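Local coordinates for protein 1,3-alpha-isomaltosidase (Kribbella flavida DSM 17836, PDB 5X3I) that hydrolyses the alpha-1,3-glucosidic linkages of the cyclic tetrasaccharide cyclobis-(1-6)-alpha-nigerosyl to yield isomaltose during its intracellular degradation, at residues Q542-R545 against S546-A550; A585-M589 against P590-Y594; P624-R627 against R628-L632. The protein carries 1 engineered substitution. All blocks are in the same frame, centred on the assembly; numbering follows the deposited sequence.

Contact 1. Residues Q542-R545 against S546-A550. With SO4 (sulfate ion), chain F; SO4 (sulfate ion), chain E.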
loop_
_atom_site.group_PDB
_atom_site.type_symbol
_atom_site.label_atom_id
_atom_site.label_comp_id
_atom_site.label_asym_id
_atom_site.label_seq_id
_atom_site.Cartn_x
_atom_site.Cartn_y
_atom_site.Cartn_z
ATOM N N GLN A 542 17.078 8.443 -1.329
ATOM C CA GLN A 542 16.823 7.050 -0.997
ATOM C C GLN A 542 15.351 6.686 -1.230
ATOM O O GLN A 542 15.050 5.642 -1.781
ATOM C CB GLN A 542 17.228 6.752 0.454
ATOM C CG GLN A 542 17.014 5.300 0.839
ATOM C CD GLN A 542 17.479 4.968 2.250
ATOM O OE1 GLN A 542 17.295 5.743 3.181
ATOM N NE2 GLN A 542 18.079 3.801 2.402
ATOM N N ALA A 543 14.441 7.558 -0.822
ATOM C CA ALA A 543 13.014 7.320 -1.042
ATOM C C ALA A 543 12.655 7.355 -2.534
ATOM O O ALA A 543 11.814 6.594 -2.990
ATOM C CB ALA A 543 12.190 8.329 -0.277
ATOM N N PHE A 544 13.305 8.246 -3.273
ATOM C CA PHE A 544 13.152 8.355 -4.722
ATOM C C PHE A 544 13.481 6.999 -5.351
ATOM O O PHE A 544 12.670 6.424 -6.082
ATOM C CB PHE A 544 14.058 9.487 -5.237
ATOM C CG PHE A 544 13.932 9.813 -6.721
ATOM C CD1 PHE A 544 13.042 9.159 -7.555
ATOM C CD2 PHE A 544 14.757 10.792 -7.277
ATOM C CE1 PHE A 544 12.967 9.479 -8.910
ATOM C CE2 PHE A 544 14.684 11.114 -8.627
ATOM C CZ PHE A 544 13.784 10.455 -9.442
ATOM N N ARG A 545 14.659 6.472 -5.038
ATOM C CA ARG A 545 15.066 5.182 -5.579
ATOM C C ARG A 545 14.110 4.073 -5.152
ATOM O O ARG A 545 13.698 3.268 -5.974
ATOM C CB ARG A 545 16.504 4.840 -5.154
ATOM C CG ARG A 545 17.541 5.809 -5.699
ATOM C CD ARG A 545 18.964 5.333 -5.406
ATOM N NE ARG A 545 19.340 5.525 -4.013
ATOM C CZ ARG A 545 19.989 6.587 -3.556
ATOM N NH1 ARG A 545 20.339 7.554 -4.387
ATOM N NH2 ARG A 545 20.303 6.677 -2.269
ATOM N N SER A 546 13.748 4.041 -3.872
ATOM C CA SER A 546 12.808 3.034 -3.390
ATOM C C SER A 546 11.491 3.115 -4.166
ATOM O O SER A 546 10.875 2.098 -4.490
ATOM C CB SER A 546 12.536 3.208 -1.898
ATOM O OG SER A 546 13.684 2.909 -1.126
ATOM N N SER A 547 11.082 4.334 -4.484
ATOM C CA SER A 547 9.806 4.537 -5.153
ATOM C C SER A 547 9.817 4.003 -6.584
ATOM O O SER A 547 8.868 3.360 -7.004
ATOM C CB SER A 547 9.437 6.016 -5.121
ATOM O OG SER A 547 9.184 6.430 -3.789
ATOM N N VAL A 548 10.894 4.251 -7.322
ATOM C CA VAL A 548 11.044 3.659 -8.649
ATOM C C VAL A 548 10.931 2.127 -8.588
ATOM O O VAL A 548 10.267 1.512 -9.414
ATOM C CB VAL A 548 12.385 4.052 -9.296
ATOM C CG1 VAL A 548 12.616 3.264 -10.573
ATOM C CG2 VAL A 548 12.423 5.554 -9.564
ATOM N N THR A 549 11.567 1.526 -7.584
ATOM C CA THR A 549 11.546 0.069 -7.422
ATOM C C THR A 549 10.144 -0.425 -7.117
ATOM O O THR A 549 9.720 -1.461 -7.619
ATOM C CB THR A 549 12.503 -0.383 -6.302
ATOM O OG1 THR A 549 13.818 0.092 -6.595
ATOM C CG2 THR A 549 12.527 -1.913 -6.189
ATOM N N ALA A 550 9.425 0.343 -6.306
ATOM C CA ALA A 550 8.042 0.043 -5.973
ATOM C C ALA A 550 7.180 -0.029 -7.237
ATOM O O ALA A 550 6.454 -0.988 -7.438
ATOM C CB ALA A 550 7.494 1.088 -5.007
HETATM S S SO4 F . 19.521 2.880 -1.436
HETATM O O1 SO4 F . 20.585 2.274 -2.229
HETATM O O2 SO4 F . 18.475 3.362 -2.337
HETATM O O3 SO4 F . 18.954 1.883 -0.534
HETATM O O4 SO4 F . 20.075 3.975 -0.648
HETATM S S SO4 E . 19.357 10.976 1.029
HETATM O O1 SO4 E . 18.668 12.122 0.432
HETATM O O2 SO4 E . 19.024 9.739 0.342
HETATM O O3 SO4 E . 20.791 11.212 0.928
HETATM O O4 SO4 E . 18.951 10.886 2.427
#

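Contact 2. Residues A585-M589 against P590-Y594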
loop_
_atom_site.group_PDB
_atom_site.type_symbol
_atom_site.label_atom_id
_atom_site.label_comp_id
_atom_site.label_asym_id
_atom_site.label_seq_id
_atom_site.Cartn_x
_atom_site.Cartn_y
_atom_site.Cartn_z
ATOM N N ALA A 585 11.555 12.505 -13.980
ATOM C CA ALA A 585 11.333 11.072 -14.108
ATOM C C ALA A 585 9.848 10.747 -14.029
ATOM O O ALA A 585 9.358 9.880 -14.734
ATOM C CB ALA A 585 12.110 10.296 -13.021
ATOM N N SER A 586 9.134 11.459 -13.168
ATOM C CA SER A 586 7.719 11.166 -12.931
ATOM C C SER A 586 6.842 11.477 -14.145
ATOM O O SER A 586 5.834 10.813 -14.369
ATOM C CB SER A 586 7.216 11.937 -11.718
ATOM O OG SER A 586 7.881 11.502 -10.554
ATOM N N ALA A 587 7.255 12.461 -14.937
ATOM C CA ALA A 587 6.585 12.779 -16.203
ATOM C C ALA A 587 6.584 11.581 -17.163
ATOM O O ALA A 587 5.818 11.512 -18.119
ATOM C CB ALA A 587 7.253 13.987 -16.850
ATOM N N PHE A 588 7.525 10.687 -16.931
ATOM C CA PHE A 588 7.668 9.403 -17.616
ATOM C C PHE A 588 7.132 8.155 -16.859
ATOM O O PHE A 588 7.599 7.037 -17.076
ATOM C CB PHE A 588 9.103 9.283 -18.095
ATOM C CG PHE A 588 9.439 10.329 -19.138
ATOM C CD1 PHE A 588 10.101 11.490 -18.793
ATOM C CD2 PHE A 588 9.008 10.184 -20.446
ATOM C CE1 PHE A 588 10.387 12.448 -19.735
ATOM C CE2 PHE A 588 9.292 11.148 -21.396
ATOM C CZ PHE A 588 9.971 12.283 -21.041
ATOM N N MET A 589 6.307 8.376 -15.840
ATOM C CA MET A 589 5.712 7.286 -15.065
ATOM C C MET A 589 4.185 7.238 -15.280
ATOM O O MET A 589 3.622 8.191 -15.800
ATOM C CB MET A 589 6.041 7.461 -13.593
ATOM C CG MET A 589 7.521 7.287 -13.269
ATOM S SD MET A 589 7.827 7.543 -11.529
ATOM C CE MET A 589 9.567 7.928 -11.569
ATOM N N PRO A 590 3.533 6.094 -14.975
ATOM C CA PRO A 590 2.094 6.003 -15.240
ATOM C C PRO A 590 1.264 7.142 -14.620
ATOM O O PRO A 590 0.338 7.621 -15.248
ATOM C CB PRO A 590 1.712 4.657 -14.621
ATOM C CG PRO A 590 2.958 3.844 -14.712
ATOM C CD PRO A 590 4.066 4.826 -14.442
ATOM N N ILE A 591 1.606 7.553 -13.408
ATOM C CA ILE A 591 0.872 8.594 -12.711
ATOM C C ILE A 591 1.829 9.626 -12.131
ATOM O O ILE A 591 2.679 9.310 -11.280
ATOM C CB ILE A 591 0.000 8.024 -11.569
ATOM C CG1 ILE A 591 -0.955 6.942 -12.086
ATOM C CG2 ILE A 591 -0.754 9.149 -10.863
ATOM C CD1 ILE A 591 -2.110 7.472 -12.914
ATOM N N MET A 592 1.666 10.856 -12.598
ATOM C CA MET A 592 2.473 11.988 -12.185
ATOM C C MET A 592 1.679 12.806 -11.188
ATOM O O MET A 592 0.617 13.360 -11.523
ATOM C CB MET A 592 2.878 12.834 -13.399
ATOM C CG MET A 592 3.811 13.979 -13.060
ATOM S SD MET A 592 4.158 15.047 -14.466
ATOM C CE MET A 592 5.467 16.039 -13.757
ATOM N N GLN A 593 2.169 12.837 -9.951
ATOM C CA GLN A 593 1.447 13.456 -8.844
ATOM C C GLN A 593 2.392 14.062 -7.813
ATOM O O GLN A 593 3.395 13.441 -7.452
ATOM C CB GLN A 593 0.541 12.417 -8.161
ATOM C CG GLN A 593 -0.294 12.953 -6.999
ATOM C CD GLN A 593 0.049 12.340 -5.633
ATOM O OE1 GLN A 593 -0.810 12.246 -4.765
ATOM N NE2 GLN A 593 1.306 11.955 -5.437
ATOM N N TYR A 594 2.057 15.239 -7.295
ATOM C CA TYR A 594 2.759 15.756 -6.130
ATOM C C TYR A 594 1.785 15.870 -4.968
ATOM O O TYR A 594 0.578 15.959 -5.167
ATOM C CB TYR A 594 3.439 17.106 -6.413
ATOM C CG TYR A 594 2.531 18.311 -6.659
ATOM C CD1 TYR A 594 1.890 18.951 -5.611
ATOM C CD2 TYR A 594 2.381 18.843 -7.933
ATOM C CE1 TYR A 594 1.086 20.062 -5.827
ATOM C CE2 TYR A 594 1.568 19.965 -8.162
ATOM C CZ TYR A 594 0.934 20.567 -7.101
ATOM O OH TYR A 594 0.138 21.660 -7.301
#

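Contact 3. Residues P624-R627 against R628-L632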
loop_
_atom_site.group_PDB
_atom_site.type_symbol
_atom_site.label_atom_id
_atom_site.label_comp_id
_atom_site.label_asym_id
_atom_site.label_seq_id
_atom_site.Cartn_x
_atom_site.Cartn_y
_atom_site.Cartn_z
ATOM N N PRO A 624 9.945 27.157 -14.268
ATOM C CA PRO A 624 10.014 26.945 -15.719
ATOM C C PRO A 624 10.317 25.506 -16.121
ATOM O O PRO A 624 9.762 25.014 -17.093
ATOM C CB PRO A 624 11.158 27.868 -16.159
ATOM C CG PRO A 624 11.295 28.854 -15.083
ATOM C CD PRO A 624 10.957 28.133 -13.827
ATOM N N LEU A 625 11.188 24.832 -15.384
ATOM C CA LEU A 625 11.523 23.470 -15.757
ATOM C C LEU A 625 10.375 22.510 -15.435
ATOM O O LEU A 625 10.072 21.628 -16.226
ATOM C CB LEU A 625 12.812 23.021 -15.076
ATOM C CG LEU A 625 14.089 23.698 -15.580
ATOM C CD1 LEU A 625 15.318 23.020 -14.984
ATOM C CD2 LEU A 625 14.150 23.677 -17.090
ATOM N N PHE A 626 9.729 22.693 -14.288
ATOM C CA PHE A 626 8.573 21.868 -13.969
ATOM C C PHE A 626 7.505 22.062 -15.042
ATOM O O PHE A 626 6.927 21.099 -15.513
ATOM C CB PHE A 626 8.008 22.193 -12.590
ATOM C CG PHE A 626 6.957 21.225 -12.125
ATOM C CD1 PHE A 626 7.288 20.184 -11.264
ATOM C CD2 PHE A 626 5.638 21.349 -12.544
ATOM C CE1 PHE A 626 6.332 19.288 -10.823
ATOM C CE2 PHE A 626 4.669 20.456 -12.108
ATOM C CZ PHE A 626 5.015 19.416 -11.243
ATOM N N ARG A 627 7.272 23.314 -15.431
ATOM C CA ARG A 627 6.318 23.630 -16.494
ATOM C C ARG A 627 6.651 22.868 -17.772
ATOM O O ARG A 627 5.763 22.297 -18.396
ATOM C CB ARG A 627 6.278 25.141 -16.763
ATOM C CG ARG A 627 5.230 25.577 -17.786
ATOM C CD ARG A 627 4.943 27.095 -17.686
ATOM N NE ARG A 627 6.172 27.872 -17.712
ATOM C CZ ARG A 627 6.443 28.915 -16.936
ATOM N NH1 ARG A 627 5.560 29.365 -16.058
ATOM N NH2 ARG A 627 7.612 29.523 -17.055
ATOM N N ARG A 628 7.924 22.846 -18.153
ATOM C CA ARG A 628 8.342 22.071 -19.322
ATOM C C ARG A 628 7.974 20.601 -19.187
ATOM O O ARG A 628 7.438 20.002 -20.109
ATOM C CB ARG A 628 9.843 22.187 -19.565
ATOM C CG ARG A 628 10.292 23.501 -20.149
ATOM C CD ARG A 628 11.605 23.311 -20.898
ATOM N NE ARG A 628 12.571 24.366 -20.616
ATOM C CZ ARG A 628 13.861 24.290 -20.924
ATOM N NH1 ARG A 628 14.339 23.204 -21.521
ATOM N NH2 ARG A 628 14.674 25.293 -20.629
ATOM N N PHE A 629 8.263 20.027 -18.028
ATOM C CA PHE A 629 7.959 18.623 -17.788
ATOM C C PHE A 629 6.458 18.377 -17.887
ATOM O O PHE A 629 6.022 17.440 -18.539
ATOM C CB PHE A 629 8.481 18.180 -16.416
ATOM C CG PHE A 629 9.975 18.327 -16.257
ATOM C CD1 PHE A 629 10.822 18.136 -17.325
ATOM C CD2 PHE A 629 10.521 18.657 -15.038
ATOM C CE1 PHE A 629 12.183 18.274 -17.178
ATOM C CE2 PHE A 629 11.885 18.794 -14.889
ATOM C CZ PHE A 629 12.710 18.601 -15.961
ATOM N N ALA A 630 5.680 19.238 -17.240
ATOM C CA ALA A 630 4.221 19.094 -17.226
ATOM C C ALA A 630 3.622 19.275 -18.622
ATOM O O ALA A 630 2.671 18.591 -18.993
ATOM C CB ALA A 630 3.608 20.074 -16.257
ATOM N N THR A 631 4.204 20.182 -19.400
ATOM C CA THR A 631 3.704 20.464 -20.738
ATOM C C THR A 631 4.033 19.314 -21.687
ATOM O O THR A 631 3.210 18.915 -22.504
ATOM C CB THR A 631 4.288 21.785 -21.285
ATOM O OG1 THR A 631 3.963 22.848 -20.384
ATOM C CG2 THR A 631 3.694 22.105 -22.632
ATOM N N LEU A 632 5.244 18.788 -21.565
ATOM C CA LEU A 632 5.633 17.584 -22.275
ATOM C C LEU A 632 4.703 16.416 -21.905
ATOM O O LEU A 632 4.236 15.684 -22.773
ATOM C CB LEU A 632 7.095 17.243 -21.965
ATOM C CG LEU A 632 7.742 16.161 -22.835
ATOM C CD1 LEU A 632 9.238 16.395 -22.973
ATOM C CD2 LEU A 632 7.495 14.789 -22.257
#

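Contact 1. Residues Q542-R545 against S546-A550
The first turns of helix 541-556, in the TIM barrel of this family 31 glycoside hydrolase, bring S547 back onto A543. The carbonyl oxygen A543 O is gripped twice: S547 N donates to it over 2.8 Å, and S547 OG, likewise 2.8 Å from A543 O, comes from the opposite face of the carbonyl plane and stands well above it. With OG anti to its own carbonyl carbon and beside the backbone N (chi1 -67°), the hydroxyl folds back along the helix, and this lets serine sit in a buried place with its proton satisfied. S546 N continues the helical pattern, 2.9 Å from Q542 O. On the apolar flank V548 CG2 approaches the ring of F544 obliquely, 4.0 Å from CE1; a large aromatic suits this spot because the same ring meets W564 of strand 562-565 and packs on helix 576-586.

Toward solvent the chemistry changes. R545 holds a sulfate ion, probably from the crystallisation liquor, through a nearly straight bond (171°) from R545 NE to sulfate O2 at 2.9 Å, at the edge of the guanidinium, and a second from R545 NH2 to sulfate O4 at 3.2 Å. Another sulfate accepts from Q542 N, 2.9 Å from its O2, where the start of a helix exposes N-H groups. A leucine in place of R545 would probably leave the first sulfate without these two donors and cost L687 O a weak bond from NH1. Between strands 531-533 and 562-565, this helix makes the crossover of a beta-alpha-beta unit, the repeating element of the TIM barrel.

Contact 2. Residues A585-M589 against P590-Y594
M592 lays its thioether against A587, with SD 3.7 Å from A587 CA and 4.0 Å from A587 CB. Nearer its root, M592 CB lies 3.7 Å from S586 O, and M592 CG comes within 4.2 Å of S586 CB. The methionine can span both residues because its chain is stretched out from the backbone onward, with CG anti to the backbone N (chi1 -176°). A flexible, unbranched apolar chain fits this task, and a residue as small as alanine lets it lie close to the backbone. No hydrogen bond joins 585-589 to 590-594, so the side-chain meeting is van der Waals contact alone. At the join, P590 CD lies 3.4 Å from M589 CB across the peptide bond, as expected before a proline.

These residues form the link by which helix 576-586 passes into strand 591-593, the last step of the eight-stranded TIM barrel. A type I beta turn from S586 to M589 reverses the chain, closed by M589 N donating to S586 O over 2.9 Å, while F588 N is bonded to A585 O at 3.0 Å. Further out, hydrogen bonds of S586 OG with A582 O and W564 NE1 tie S586 back to A582, one turn earlier, and across to W564 of strand 562-565. R633 of helix 622-650 donates through NH1 to A587 O and M589 O, so one arginine serves two carbonyls of the turn. Backbone hydrogen bonds of M592 and Y594 with W302 join the eighth strand to the first.

Contact 3. Residues P624-R627 against R628-L632
L625 places CD2 over one face of the R628 guanidinium, 3.9 Å from R628 CZ and offset toward its rim. The two side chains run side by side in the same direction: each has CG beside its backbone N (chi1 -75° for R628), and the arginine bends at chi3, which brings its flat head alongside the leucine branch. Arginine is apt here, since its long chain can cover an apolar neighbour while its charged end stays toward solvent. F629 turns its ring back over the carbonyl of L625. Its CG is also anti to its carbonyl carbon, and with chi1 -60° the ring folds back so that L625 O lies over one face, 3.2 Å from F629 CD2. The same L625 O accepts from F629 N at 3.0 Å.

All this takes place within helix 622-650, a long helix packed against helix 576-586 in the family 31 catalytic domain. L625 and F629 both reach L580 of that helix, and F626 touches A583, so apolar residues suit this side. F626 swings its ring CE2 to 4.3 Å from A630 CB, where a small alanine fits beside it, and A630 N is bonded to F626 O at 2.8 Å. On the outer side R627 O receives two donors from one residue, T631 OG1 at 2.7 Å and T631 N at 2.8 Å. The hydroxyl sits 41° out of the carbonyl plane. R627 lies beside T631, pointing the same way, and a bend farther along its chain takes NH1 to a hydrogen bond with L324 O.

Overall arrangement
The three contacts follow in series along the chain and pass from helix 541-556, through the turn into strand 591-593, to helix 622-650. Contact 1 meets contact 2 through F544 CZ and A585 CB, 4.0 Å apart, and their centres are 13 Å from each other. Contact 2 in turn touches contact 3, whose centre is 12 Å away: F588 CZ reaches L632 CD2 at 3.7 Å, and M592 CE meets F626 CZ. Contacts 1 and 3 do not touch, their nearest atoms being about 10 Å apart. In contact 1 the side chain of A543 is about 9 Å from that of D536, the inferred proton donor; contacts 2 and 3 lie away from the active site.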